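Long-range contacts in CRISPR protein (Archaeoglobus fulgidus, PDB 4MJK), which probably serves as a Cas5-family subunit of the type I-A CRISPR Cascade complex, in which such proteins help hold the guide RNA: residues P32-L37 against V200-F205; F180-G185 against A225-I230; K127-L132 against G256-I261. One frame throughout, in Å; residues are numbered along the deposited sequence.

Interaction 1. Residues P32-L37 against V200-F205; sequences PPTTFL and VYLNPF
P33 sets its CD over the face of the Y201 ring in a CH-pi contact, 3.7 Å from the ring centroid and offset toward CG. P32 comes at the same ring obliquely, its CA 3.7 Å from CD2 of Y201, so that two consecutive prolines grip one aromatic group. The other apolar contacts gather on P204: L37 CD1 reaches P204 CB at 3.8 Å, and P33 CB and CG meet P204 CG from the neighbouring helical turn. T34 OG1 stands between the backbone N and the carbonyl carbon (chi1 52°), which leaves CG2 anti to the latter and against P204 CA. This is the start of helix 33-46, the first helix of a ferredoxin-like (RRM) fold of the kind found in Cas5 proteins, with P32 as its N-cap, lying against the end of strand 196-202 from a second, smaller sheet. Polar linkage runs through water, which accepts from T34 N and donates to L202 O at 2.7 Å. The Y201 hydroxyl bonds E199; an alanine here would probably leave P33 CD without the face it rests on and E199 without that partner. Beyond the strand, N203 OD1 accepts from F205 N in an Asx turn.

Interaction 2. Residues F180-G185 against A225-I230; sequences FPAEDG and AVLYRI
F180 and R229 form an antiparallel hydrogen-bonded pair, each backbone N donating to the other's carbonyl O: F180 N to R229 O at 3.0 Å, and R229 N to F180 O at 2.9 Å. Next comes P181 opposite Y228, a non-hydrogen-bonded pair, where the proline's missing N-H costs the pairing nothing; Y228 meets E199 of strand 196-202 through its backbone instead. A182 N then gives a short, straight bond of 2.6 Å to L227 O. Past the end of strand 180-181 a side chain takes over the backbone's work. E183, its chain bent at CG (chi2 -70°), offers OE2 to L227 N at 3.0 Å, the N-H pointing straight at it (177°), and the same oxygen forms a salt bridge with K223, whose ammonium also bonds A225 O.

Aromatic faces fill in between these bonds. The F180-P181 peptide lies over the Y228 ring, P181 N 3.7 Å above the plane and over the centre, while the hydroxyl of Y228 bonds I69 O. On the other side of the sheet R229 CB sits over the face of the F180 ring, 3.8 Å from its centroid. The guanidinium turns away, its NE and NH2 satisfied by the carbonyls of E197 and W196 and its charge lying against F198.

With one oxygen facing both a backbone N-H and an ammonium, the E183 carboxylate is probably favoured in its ionised form, and the short edge strand keeps its hold on the sheet beyond its last paired residue.

Interaction 3. Residues K127-L132 against G256-I261; sequences KIRWFL and GGEVVI
V260 sets its CG1 over the face of F131, a CH-pi contact between two strands of one antiparallel sheet that are not neighbours in it. That sheet carries the four-strand order of the ferredoxin-like fold, extended by strands 250-255 and 258-263; three strands separate 127-134 from 258-263, and the sheet curls until the two segments come within 8.0 Å between axes.

Torsions bring the aromatic group there. F131 points toward 258-261 from its first bond and holds CG anti to the backbone N (chi1 -175°), and a chi2 of 3° leaves CD1 nearly eclipsed with CA, an unusual setting for phenylalanine. CD2 lies 3.6 Å from V260 CG1, which itself sits between its own backbone N and carbonyl carbon. Y178 meets the F131 ring edge-to-face, while W130 goes to the opposite side of its strand and stacks with F36.

R129 runs out extended as far as CD before bending at chi3, and E258 is bent at chi2. The two side chains cross at about a right angle, their flat groups turned 76° apart, and R129 NH1 and E258 OE1 make a salt bridge that is long at 3.9 Å. Each has stronger partners: D7 for R129 NE, K72 and Y178 for E258 OE1. Closer in, E258 CB lies 3.8 Å from F131 CE2, and the carbonyl O of E258 lies at the ring edge, near its plane, 3.5 Å from that same CE2.

In the fold
The three contacts interlock through the body of the protein, their centres about 12 Å apart for interactions 1 and 2 and about 16 Å for the other two pairings. Along the chain, interactions 1 and 2 cross, as do 1 and 3, whereas interaction 2 falls between the two segments of interaction 3. Strands 196-202 and 225-231 are neighbours in the three-stranded sheet, joining interactions 1 and 2. Helix 33-46 passes interaction 1 on to the large sheet, where F36 and L37 meet W130 and L132. F180 packing on I261 joins interactions 2 and 3. The helix thus lies between the larger sheet and the end of the smaller one, and the contacts tie the three together.

Interaction 1. Residues P32-L37 against V200-F205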
ATOM      1  N   PRO A  32      -0.838 -11.465 -11.271  1.00 11.34           N
ATOM      2  CA  PRO A  32      -1.005 -12.529 -12.271  1.00 11.41           C
ATOM      3  C   PRO A  32       0.314 -12.916 -12.937  1.00  9.88           C
ATOM      4  O   PRO A  32       1.220 -12.087 -13.051  1.00 10.28           O
ATOM      5  CB  PRO A  32      -1.961 -11.905 -13.293  1.00  9.59           C
ATOM      6  CG  PRO A  32      -2.748 -10.881 -12.477  1.00 13.16           C
ATOM      7  CD  PRO A  32      -1.731 -10.311 -11.518  1.00  9.84           C
ATOM      8  N   PRO A  33       0.434 -14.181 -13.359  1.00 10.16           N
ATOM      9  CA  PRO A  33       1.676 -14.615 -14.010  1.00 10.35           C
ATOM     10  C   PRO A  33       1.965 -13.880 -15.330  1.00 12.51           C
ATOM     11  O   PRO A  33       3.133 -13.681 -15.642  1.00 13.70           O
ATOM     12  CB  PRO A  33       1.466 -16.130 -14.227  1.00 12.83           C
ATOM     13  CG  PRO A  33      -0.003 -16.346 -14.133  1.00 12.24           C
ATOM     14  CD  PRO A  33      -0.514 -15.291 -13.166  1.00 10.57           C
ATOM     15  N   THR A  34       0.949 -13.468 -16.086  1.00 12.76           N
ATOM     16  CA  THR A  34       1.260 -12.675 -17.280  1.00 15.17           C
ATOM     17  C   THR A  34       1.773 -11.289 -16.893  1.00 15.98           C
ATOM     18  O   THR A  34       2.510 -10.657 -17.657  1.00 13.27           O
ATOM     19  CB  THR A  34       0.091 -12.533 -18.260  1.00 13.84           C
ATOM     20  OG1 THR A  34      -1.075 -12.064 -17.571  1.00 15.66           O
ATOM     21  CG2 THR A  34      -0.219 -13.885 -18.916  1.00 18.10           C
ATOM     22  N   THR A  35       1.379 -10.822 -15.707  1.00 13.35           N
ATOM     23  CA  THR A  35       1.861  -9.534 -15.209  1.00 12.06           C
ATOM     24  C   THR A  35       3.348  -9.617 -14.857  1.00 13.49           C
ATOM     25  O   THR A  35       4.134  -8.726 -15.203  1.00 13.25           O
ATOM     26  CB  THR A  35       1.013  -9.030 -14.019  1.00 15.45           C
ATOM     27  OG1 THR A  35      -0.346  -8.854 -14.456  1.00 13.91           O
ATOM     28  CG2 THR A  35       1.533  -7.695 -13.493  1.00 15.31           C
ATOM     29  N   PHE A  36       3.734 -10.698 -14.183  1.00 11.85           N
ATOM     30  CA  PHE A  36       5.132 -10.947 -13.879  1.00 12.50           C
ATOM     31  C   PHE A  36       5.933 -11.109 -15.163  1.00 14.16           C
ATOM     32  O   PHE A  36       7.025 -10.551 -15.293  1.00 14.16           O
ATOM     33  CB  PHE A  36       5.299 -12.210 -13.029  1.00 12.27           C
ATOM     34  CG  PHE A  36       6.713 -12.453 -12.615  1.00 13.71           C
ATOM     35  CD1 PHE A  36       7.206 -11.908 -11.433  1.00 13.25           C
ATOM     36  CD2 PHE A  36       7.572 -13.176 -13.425  1.00 13.42           C
ATOM     37  CE1 PHE A  36       8.516 -12.109 -11.055  1.00 14.02           C
ATOM     38  CE2 PHE A  36       8.887 -13.381 -13.047  1.00 14.70           C
ATOM     39  CZ  PHE A  36       9.364 -12.844 -11.869  1.00 12.14           C
ATOM     40  N   LEU A  37       5.395 -11.876 -16.113  1.00 13.25           N
ATOM     41  CA  LEU A  37       6.073 -12.055 -17.404  1.00 15.26           C
ATOM     42  C   LEU A  37       6.192 -10.741 -18.177  1.00 16.30           C
ATOM     43  O   LEU A  37       7.188 -10.511 -18.843  1.00 17.55           O
ATOM     44  CB  LEU A  37       5.373 -13.113 -18.268  1.00 15.57           C
ATOM     45  CG  LEU A  37       5.563 -14.559 -17.796  1.00 20.24           C
ATOM     46  CD1 LEU A  37       4.711 -15.502 -18.609  1.00 25.80           C
ATOM     47  CD2 LEU A  37       7.042 -14.984 -17.842  1.00 21.51           C
ATOM     48  N   VAL A 200      -8.286 -17.131 -10.824  1.00  9.26           N
ATOM     49  CA  VAL A 200      -8.264 -17.329 -12.280  1.00 10.92           C
ATOM     50  C   VAL A 200      -7.486 -16.222 -12.962  1.00 12.50           C
ATOM     51  O   VAL A 200      -7.788 -15.038 -12.761  1.00 12.66           O
ATOM     52  CB  VAL A 200      -9.686 -17.386 -12.886  1.00 13.94           C
ATOM     53  CG1 VAL A 200      -9.607 -17.573 -14.407  1.00 12.67           C
ATOM     54  CG2 VAL A 200     -10.491 -18.509 -12.225  1.00 15.00           C
ATOM     55  N   TYR A 201      -6.492 -16.611 -13.766  1.00 12.15           N
ATOM     56  CA  TYR A 201      -5.589 -15.665 -14.435  1.00 13.33           C
ATOM     57  C   TYR A 201      -5.646 -15.839 -15.947  1.00 14.26           C
ATOM     58  O   TYR A 201      -6.103 -16.869 -16.435  1.00 13.19           O
ATOM     59  CB  TYR A 201      -4.135 -15.942 -14.027  1.00 12.14           C
ATOM     60  CG  TYR A 201      -3.832 -15.854 -12.540  1.00 10.12           C
ATOM     61  CD1 TYR A 201      -3.419 -16.976 -11.828  1.00 10.74           C
ATOM     62  CD2 TYR A 201      -3.947 -14.651 -11.856  1.00 11.40           C
ATOM     63  CE1 TYR A 201      -3.137 -16.901 -10.473  1.00 11.46           C
ATOM     64  CE2 TYR A 201      -3.672 -14.563 -10.501  1.00 10.21           C
ATOM     65  CZ  TYR A 201      -3.262 -15.694  -9.811  1.00 10.90           C
ATOM     66  OH  TYR A 201      -2.985 -15.623  -8.456  1.00 12.19           O
ATOM     67  N   LEU A 202      -5.144 -14.851 -16.688  1.00 14.44           N
ATOM     68  CA  LEU A 202      -4.772 -15.074 -18.083  1.00 14.41           C
ATOM     69  C   LEU A 202      -3.697 -16.171 -18.183  1.00 16.77           C
ATOM     70  O   LEU A 202      -2.740 -16.222 -17.392  1.00 13.73           O
ATOM     71  CB  LEU A 202      -4.300 -13.772 -18.748  1.00 16.62           C
ATOM     72  CG  LEU A 202      -5.325 -12.628 -18.821  1.00 17.54           C
ATOM     73  CD1 LEU A 202      -4.718 -11.356 -19.412  1.00 18.02           C
ATOM     74  CD2 LEU A 202      -6.571 -13.051 -19.613  1.00 19.99           C
ATOM     75  N   ASN A 203      -3.868 -17.064 -19.151  1.00 16.85           N
ATOM     76  CA  ASN A 203      -2.968 -18.197 -19.321  1.00 18.09           C
ATOM     77  C   ASN A 203      -1.586 -17.728 -19.785  1.00 18.50           C
ATOM     78  O   ASN A 203      -1.467 -17.064 -20.813  1.00 18.90           O
ATOM     79  CB  ASN A 203      -3.600 -19.191 -20.313  1.00 19.52           C
ATOM     80  CG  ASN A 203      -2.783 -20.453 -20.498  1.00 23.09           C
ATOM     81  OD1 ASN A 203      -1.787 -20.677 -19.821  1.00 22.35           O
ATOM     82  ND2 ASN A 203      -3.218 -21.297 -21.424  1.00 28.83           N
ATOM     83  N   PRO A 204      -0.529 -18.042 -19.014  1.00 18.84           N
ATOM     84  CA  PRO A 204       0.782 -17.537 -19.441  1.00 20.07           C
ATOM     85  C   PRO A 204       1.462 -18.465 -20.448  1.00 21.11           C
ATOM     86  O   PRO A 204       2.498 -18.111 -20.998  1.00 26.01           O
ATOM     87  CB  PRO A 204       1.579 -17.520 -18.137  1.00 18.70           C
ATOM     88  CG  PRO A 204       1.019 -18.689 -17.361  1.00 18.09           C
ATOM     89  CD  PRO A 204      -0.464 -18.726 -17.708  1.00 19.79           C
ATOM     90  N   PHE A 205       0.899 -19.646 -20.660  1.00 20.39           N
ATOM     91  CA  PHE A 205       1.523 -20.640 -21.524  1.00 23.54           C
ATOM     92  C   PHE A 205       1.092 -20.420 -22.960  1.00 26.38           C
ATOM     93  O   PHE A 205      -0.101 -20.352 -23.258  1.00 31.65           O
ATOM     94  CB  PHE A 205       1.169 -22.049 -21.066  1.00 21.78           C
ATOM     95  CG  PHE A 205       1.605 -22.345 -19.672  1.00 22.61           C
ATOM     96  CD1 PHE A 205       2.954 -22.366 -19.346  1.00 23.21           C
ATOM     97  CD2 PHE A 205       0.679 -22.581 -18.680  1.00 22.45           C
ATOM     98  CE1 PHE A 205       3.368 -22.620 -18.055  1.00 20.23           C
ATOM     99  CE2 PHE A 205       1.090 -22.829 -17.381  1.00 26.66           C
ATOM    100  CZ  PHE A 205       2.437 -22.852 -17.076  1.00 21.83           C
TER
HETATM  101  O   HOH W   1      -2.085 -13.973 -15.976  1.00 12.96           O

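Interaction 2. Residues F180-G185 against A225-I230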
ATOM      1  N   PHE A 180       0.077 -23.445  -8.200  1.00 10.42           N
ATOM      2  CA  PHE A 180       0.113 -24.328  -9.349  1.00 10.32           C
ATOM      3  C   PHE A 180      -1.182 -24.279 -10.138  1.00 11.54           C
ATOM      4  O   PHE A 180      -2.243 -24.016  -9.586  1.00 11.02           O
ATOM      5  CB  PHE A 180       0.388 -25.763  -8.907  1.00 11.69           C
ATOM      6  CG  PHE A 180      -0.584 -26.283  -7.876  1.00 13.25           C
ATOM      7  CD1 PHE A 180      -0.346 -26.085  -6.515  1.00 10.46           C
ATOM      8  CD2 PHE A 180      -1.728 -26.981  -8.266  1.00 12.75           C
ATOM      9  CE1 PHE A 180      -1.219 -26.568  -5.566  1.00 11.14           C
ATOM     10  CE2 PHE A 180      -2.613 -27.477  -7.314  1.00 10.78           C
ATOM     11  CZ  PHE A 180      -2.361 -27.262  -5.967  1.00 14.72           C
ATOM     12  N   PRO A 181      -1.100 -24.559 -11.441  1.00 13.17           N
ATOM     13  CA  PRO A 181      -2.330 -24.590 -12.235  1.00 13.04           C
ATOM     14  C   PRO A 181      -3.174 -25.801 -11.838  1.00 15.76           C
ATOM     15  O   PRO A 181      -2.661 -26.906 -11.653  1.00 17.73           O
ATOM     16  CB  PRO A 181      -1.821 -24.698 -13.676  1.00 17.39           C
ATOM     17  CG  PRO A 181      -0.473 -25.327 -13.560  1.00 16.91           C
ATOM     18  CD  PRO A 181       0.099 -24.930 -12.220  1.00 15.59           C
ATOM     19  N   ALA A 182      -4.469 -25.585 -11.688  1.00 14.98           N
ATOM     20  CA  ALA A 182      -5.363 -26.639 -11.228  1.00 16.55           C
ATOM     21  C   ALA A 182      -6.258 -27.090 -12.377  1.00 18.49           C
ATOM     22  O   ALA A 182      -7.435 -26.762 -12.417  1.00 23.98           O
ATOM     23  CB  ALA A 182      -6.215 -26.132 -10.055  1.00 17.65           C
ATOM     24  N   GLU A 183      -5.700 -27.823 -13.324  1.00 21.12           N
ATOM     25  CA  GLU A 183      -6.486 -28.300 -14.461  1.00 23.12           C
ATOM     26  C   GLU A 183      -6.434 -29.823 -14.477  1.00 23.72           C
ATOM     27  O   GLU A 183      -5.722 -30.431 -13.682  1.00 23.64           O
ATOM     28  CB  GLU A 183      -5.950 -27.718 -15.772  1.00 23.92           C
ATOM     29  CG  GLU A 183      -5.917 -26.183 -15.816  1.00 25.78           C
ATOM     30  CD  GLU A 183      -7.308 -25.544 -15.877  1.00 32.33           C
ATOM     31  OE1 GLU A 183      -8.317 -26.278 -16.041  1.00 30.41           O
ATOM     32  OE2 GLU A 183      -7.395 -24.298 -15.761  1.00 28.97           O
ATOM     33  N   ASP A 184      -7.182 -30.452 -15.372  1.00 24.58           N
ATOM     34  CA  ASP A 184      -7.229 -31.911 -15.381  1.00 27.85           C
ATOM     35  C   ASP A 184      -5.830 -32.466 -15.587  1.00 25.93           C
ATOM     36  O   ASP A 184      -5.107 -32.037 -16.489  1.00 25.39           O
ATOM     37  CB  ASP A 184      -8.186 -32.434 -16.455  1.00 30.78           C
ATOM     38  CG  ASP A 184      -8.859 -33.734 -16.048  1.00 36.12           C
ATOM     39  OD1 ASP A 184      -8.152 -34.666 -15.616  1.00 36.55           O
ATOM     40  OD2 ASP A 184     -10.101 -33.816 -16.141  1.00 40.92           O
ATOM     41  N   GLY A 185      -5.447 -33.412 -14.733  1.00 24.66           N
ATOM     42  CA  GLY A 185      -4.096 -33.944 -14.744  1.00 24.28           C
ATOM     43  C   GLY A 185      -3.358 -33.533 -13.485  1.00 23.20           C
ATOM     44  O   GLY A 185      -2.335 -34.121 -13.114  1.00 23.23           O
ATOM     45  N   ALA A 225      -7.779 -18.512 -20.240  1.00 21.09           N
ATOM     46  CA  ALA A 225      -7.667 -18.390 -18.786  1.00 19.00           C
ATOM     47  C   ALA A 225      -7.249 -19.710 -18.133  1.00 19.65           C
ATOM     48  O   ALA A 225      -7.540 -20.780 -18.654  1.00 21.00           O
ATOM     49  CB  ALA A 225      -8.979 -17.935 -18.206  1.00 19.21           C
ATOM     50  N   VAL A 226      -6.606 -19.630 -16.967  1.00 16.34           N
ATOM     51  CA  VAL A 226      -6.181 -20.820 -16.245  1.00 14.88           C
ATOM     52  C   VAL A 226      -6.536 -20.681 -14.756  1.00 14.91           C
ATOM     53  O   VAL A 226      -6.396 -19.608 -14.174  1.00 13.91           O
ATOM     54  CB  VAL A 226      -4.652 -21.056 -16.398  1.00 17.61           C
ATOM     55  CG1 VAL A 226      -3.867 -19.843 -15.907  1.00 16.44           C
ATOM     56  CG2 VAL A 226      -4.218 -22.287 -15.641  1.00 18.76           C
ATOM     57  N   LEU A 227      -7.008 -21.764 -14.160  1.00 13.15           N
ATOM     58  CA  LEU A 227      -7.312 -21.801 -12.740  1.00 14.67           C
ATOM     59  C   LEU A 227      -6.064 -22.216 -11.963  1.00 13.41           C
ATOM     60  O   LEU A 227      -5.446 -23.218 -12.309  1.00 15.46           O
ATOM     61  CB  LEU A 227      -8.435 -22.808 -12.491  1.00 15.82           C
ATOM     62  CG  LEU A 227      -8.794 -23.036 -11.019  1.00 16.33           C
ATOM     63  CD1 LEU A 227      -9.374 -21.780 -10.397  1.00 14.89           C
ATOM     64  CD2 LEU A 227      -9.752 -24.218 -10.873  1.00 17.98           C
ATOM     65  N   TYR A 228      -5.686 -21.440 -10.938  1.00 10.72           N
ATOM     66  CA  TYR A 228      -4.538 -21.773 -10.087  1.00 10.80           C
ATOM     67  C   TYR A 228      -4.984 -21.991  -8.658  1.00 11.00           C
ATOM     68  O   TYR A 228      -5.929 -21.344  -8.197  1.00 10.35           O
ATOM     69  CB  TYR A 228      -3.528 -20.612 -10.050  1.00 11.35           C
ATOM     70  CG  TYR A 228      -2.336 -20.750 -10.967  1.00 11.51           C
ATOM     71  CD1 TYR A 228      -2.492 -20.749 -12.333  1.00 13.27           C
ATOM     72  CD2 TYR A 228      -1.044 -20.874 -10.448  1.00 12.18           C
ATOM     73  CE1 TYR A 228      -1.400 -20.865 -13.184  1.00 11.67           C
ATOM     74  CE2 TYR A 228       0.057 -20.979 -11.285  1.00 14.98           C
ATOM     75  CZ  TYR A 228      -0.130 -20.977 -12.656  1.00 15.82           C
ATOM     76  OH  TYR A 228       0.961 -21.095 -13.505  1.00 17.55           O
ATOM     77  N   ARG A 229      -4.279 -22.865  -7.945  1.00  9.91           N
ATOM     78  CA  ARG A 229      -4.360 -22.893  -6.494  1.00 10.80           C
ATOM     79  C   ARG A 229      -3.188 -22.043  -6.011  1.00 11.28           C
ATOM     80  O   ARG A 229      -2.110 -22.104  -6.591  1.00 11.27           O
ATOM     81  CB  ARG A 229      -4.258 -24.317  -5.945  1.00 10.78           C
ATOM     82  CG  ARG A 229      -5.382 -25.234  -6.401  1.00 16.65           C
ATOM     83  CD  ARG A 229      -6.777 -24.726  -6.003  1.00 15.76           C
ATOM     84  NE  ARG A 229      -6.999 -24.595  -4.558  1.00 17.59           N
ATOM     85  CZ  ARG A 229      -7.554 -25.535  -3.790  1.00 19.65           C
ATOM     86  NH1 ARG A 229      -7.929 -26.699  -4.312  1.00 19.18           N
ATOM     87  NH2 ARG A 229      -7.740 -25.316  -2.495  1.00 17.46           N
ATOM     88  N   ILE A 230      -3.418 -21.220  -4.991  1.00  8.96           N
ATOM     89  CA  ILE A 230      -2.407 -20.272  -4.523  1.00  8.92           C
ATOM     90  C   ILE A 230      -2.302 -20.361  -3.013  1.00 10.12           C
ATOM     91  O   ILE A 230      -3.324 -20.445  -2.316  1.00 11.94           O
ATOM     92  CB  ILE A 230      -2.754 -18.801  -4.923  1.00  9.86           C
ATOM     93  CG1 ILE A 230      -4.191 -18.457  -4.517  1.00 10.86           C
ATOM     94  CG2 ILE A 230      -2.589 -18.606  -6.440  1.00 10.01           C
ATOM     95  CD1 ILE A 230      -4.578 -16.988  -4.681  1.00 11.46           C
TER

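Interaction 3. Residues K127-L132 against G256-I261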
ATOM      1  N   LYS A 127       7.688  -9.824   0.831  1.00 12.07           N
ATOM      2  CA  LYS A 127       8.432 -10.488  -0.225  1.00 12.18           C
ATOM      3  C   LYS A 127       7.681 -11.688  -0.795  1.00 12.40           C
ATOM      4  O   LYS A 127       7.023 -12.419  -0.062  1.00 11.32           O
ATOM      5  CB  LYS A 127       9.787 -10.971   0.310  1.00 13.82           C
ATOM      6  CG  LYS A 127      10.782  -9.845   0.567  1.00 19.22           C
ATOM      7  CD  LYS A 127      12.158 -10.412   0.921  1.00 23.44           C
ATOM      8  CE  LYS A 127      12.095 -11.224   2.207  1.00 28.64           C
ATOM      9  NZ  LYS A 127      13.296 -12.111   2.383  1.00 36.77           N
ATOM     10  N   ILE A 128       7.802 -11.875  -2.105  1.00 10.29           N
ATOM     11  CA  ILE A 128       7.248 -13.040  -2.794  1.00 11.36           C
ATOM     12  C   ILE A 128       8.353 -13.695  -3.620  1.00 13.41           C
ATOM     13  O   ILE A 128       9.175 -12.992  -4.204  1.00 11.51           O
ATOM     14  CB  ILE A 128       6.083 -12.626  -3.753  1.00 11.98           C
ATOM     15  CG1 ILE A 128       4.920 -12.032  -2.945  1.00 11.93           C
ATOM     16  CG2 ILE A 128       5.619 -13.843  -4.583  1.00 10.87           C
ATOM     17  CD1 ILE A 128       3.783 -11.501  -3.800  1.00 13.89           C
ATOM     18  N   ARG A 129       8.396 -15.028  -3.639  1.00 11.38           N
ATOM     19  CA  ARG A 129       9.360 -15.748  -4.464  1.00 11.26           C
ATOM     20  C   ARG A 129       8.672 -16.383  -5.674  1.00 11.55           C
ATOM     21  O   ARG A 129       7.658 -17.086  -5.522  1.00 11.15           O
ATOM     22  CB  ARG A 129      10.082 -16.833  -3.647  1.00 12.36           C
ATOM     23  CG  ARG A 129      11.081 -17.666  -4.487  1.00 15.66           C
ATOM     24  CD  ARG A 129      11.905 -18.659  -3.629  1.00 13.31           C
ATOM     25  NE  ARG A 129      12.660 -17.956  -2.593  1.00 17.06           N
ATOM     26  CZ  ARG A 129      13.007 -18.490  -1.426  1.00 22.75           C
ATOM     27  NH1 ARG A 129      12.671 -19.739  -1.145  1.00 25.58           N
ATOM     28  NH2 ARG A 129      13.686 -17.778  -0.536  1.00 21.91           N
ATOM     29  N   TRP A 130       9.219 -16.140  -6.862  1.00  9.01           N
ATOM     30  CA  TRP A 130       8.756 -16.801  -8.081  1.00  9.95           C
ATOM     31  C   TRP A 130       9.729 -17.901  -8.489  1.00 11.82           C
ATOM     32  O   TRP A 130      10.946 -17.773  -8.310  1.00 11.25           O
ATOM     33  CB  TRP A 130       8.615 -15.815  -9.241  1.00 10.71           C
ATOM     34  CG  TRP A 130       7.269 -15.151  -9.335  1.00 10.52           C
ATOM     35  CD1 TRP A 130       6.190 -15.564 -10.069  1.00  9.81           C
ATOM     36  CD2 TRP A 130       6.872 -13.939  -8.682  1.00 10.72           C
ATOM     37  NE1 TRP A 130       5.138 -14.681  -9.908  1.00  8.97           N
ATOM     38  CE2 TRP A 130       5.532 -13.677  -9.059  1.00 11.03           C
ATOM     39  CE3 TRP A 130       7.516 -13.057  -7.812  1.00 10.65           C
ATOM     40  CZ2 TRP A 130       4.822 -12.567  -8.586  1.00 13.46           C
ATOM     41  CZ3 TRP A 130       6.812 -11.933  -7.357  1.00 13.38           C
ATOM     42  CH2 TRP A 130       5.478 -11.707  -7.737  1.00 11.84           C
ATOM     43  N   PHE A 131       9.179 -18.982  -9.032  1.00  9.01           N
ATOM     44  CA  PHE A 131       9.966 -20.094  -9.539  1.00 11.31           C
ATOM     45  C   PHE A 131       9.450 -20.300 -10.954  1.00 12.36           C
ATOM     46  O   PHE A 131       8.300 -20.725 -11.155  1.00  9.63           O
ATOM     47  CB  PHE A 131       9.744 -21.333  -8.647  1.00 10.70           C
ATOM     48  CG  PHE A 131      10.599 -22.537  -8.997  1.00 13.26           C
ATOM     49  CD1 PHE A 131      11.547 -22.483 -10.003  1.00 12.74           C
ATOM     50  CD2 PHE A 131      10.443 -23.728  -8.294  1.00 12.45           C
ATOM     51  CE1 PHE A 131      12.329 -23.605 -10.310  1.00 15.74           C
ATOM     52  CE2 PHE A 131      11.235 -24.852  -8.591  1.00 15.54           C
ATOM     53  CZ  PHE A 131      12.172 -24.781  -9.602  1.00 13.42           C
ATOM     54  N   LEU A 132      10.289 -19.943 -11.926  1.00 10.39           N
ATOM     55  CA  LEU A 132       9.964 -20.068 -13.337  1.00 12.25           C
ATOM     56  C   LEU A 132      10.840 -21.152 -13.945  1.00 15.32           C
ATOM     57  O   LEU A 132      12.012 -21.298 -13.568  1.00 15.77           O
ATOM     58  CB  LEU A 132      10.201 -18.744 -14.080  1.00 14.37           C
ATOM     59  CG  LEU A 132       9.086 -17.688 -13.957  1.00 15.70           C
ATOM     60  CD1 LEU A 132       9.021 -17.157 -12.539  1.00 13.05           C
ATOM     61  CD2 LEU A 132       9.295 -16.540 -14.947  1.00 18.23           C
ATOM     62  N   GLY A 256      16.428 -29.015  -5.781  1.00 28.68           N
ATOM     63  CA  GLY A 256      16.581 -29.171  -4.349  1.00 25.70           C
ATOM     64  C   GLY A 256      15.207 -29.367  -3.752  1.00 28.22           C
ATOM     65  O   GLY A 256      14.447 -30.218  -4.211  1.00 27.52           O
ATOM     66  N   GLY A 257      14.869 -28.574  -2.741  1.00 26.15           N
ATOM     67  CA  GLY A 257      13.566 -28.699  -2.109  1.00 25.38           C
ATOM     68  C   GLY A 257      12.441 -27.948  -2.810  1.00 24.28           C
ATOM     69  O   GLY A 257      11.275 -28.125  -2.470  1.00 27.32           O
ATOM     70  N   GLU A 258      12.778 -27.108  -3.783  1.00 20.86           N
ATOM     71  CA  GLU A 258      11.772 -26.272  -4.434  1.00 19.74           C
ATOM     72  C   GLU A 258      11.094 -27.052  -5.549  1.00 18.05           C
ATOM     73  O   GLU A 258      11.760 -27.565  -6.454  1.00 16.44           O
ATOM     74  CB  GLU A 258      12.404 -25.013  -5.016  1.00 17.14           C
ATOM     75  CG  GLU A 258      13.360 -24.261  -4.071  1.00 21.04           C
ATOM     76  CD  GLU A 258      12.662 -23.690  -2.839  1.00 26.80           C
ATOM     77  OE1 GLU A 258      11.621 -23.012  -2.988  1.00 24.89           O
ATOM     78  OE2 GLU A 258      13.161 -23.916  -1.714  1.00 33.98           O
ATOM     79  N   VAL A 259       9.772 -27.134  -5.488  1.00 13.53           N
ATOM     80  CA  VAL A 259       9.006 -27.862  -6.494  1.00 15.05           C
ATOM     81  C   VAL A 259       7.900 -26.999  -7.088  1.00 14.07           C
ATOM     82  O   VAL A 259       7.088 -26.429  -6.370  1.00 14.26           O
ATOM     83  CB  VAL A 259       8.367 -29.137  -5.911  1.00 19.32           C
ATOM     84  CG1 VAL A 259       7.647 -29.927  -7.013  1.00 18.34           C
ATOM     85  CG2 VAL A 259       9.425 -30.005  -5.235  1.00 22.33           C
ATOM     86  N   VAL A 260       7.866 -26.890  -8.407  1.00 13.85           N
ATOM     87  CA  VAL A 260       6.779 -26.162  -9.022  1.00 12.18           C
ATOM     88  C   VAL A 260       6.128 -27.006 -10.121  1.00 13.60           C
ATOM     89  O   VAL A 260       6.798 -27.735 -10.839  1.00 13.03           O
ATOM     90  CB  VAL A 260       7.249 -24.808  -9.575  1.00 12.38           C
ATOM     91  CG1 VAL A 260       8.208 -25.000 -10.765  1.00 12.17           C
ATOM     92  CG2 VAL A 260       6.053 -23.960  -9.947  1.00 13.09           C
ATOM     93  N   ILE A 261       4.814 -26.903 -10.238  1.00 14.53           N
ATOM     94  CA  ILE A 261       4.075 -27.690 -11.218  1.00 15.51           C
ATOM     95  C   ILE A 261       3.871 -26.877 -12.490  1.00 15.37           C
ATOM     96  O   ILE A 261       3.462 -25.721 -12.433  1.00 13.12           O
ATOM     97  CB  ILE A 261       2.708 -28.123 -10.652  1.00 14.18           C
ATOM     98  CG1 ILE A 261       2.899 -29.040  -9.447  1.00 16.49           C
ATOM     99  CG2 ILE A 261       1.868 -28.848 -11.717  1.00 15.77           C
ATOM    100  CD1 ILE A 261       1.660 -29.141  -8.585  1.00 16.84           C
TER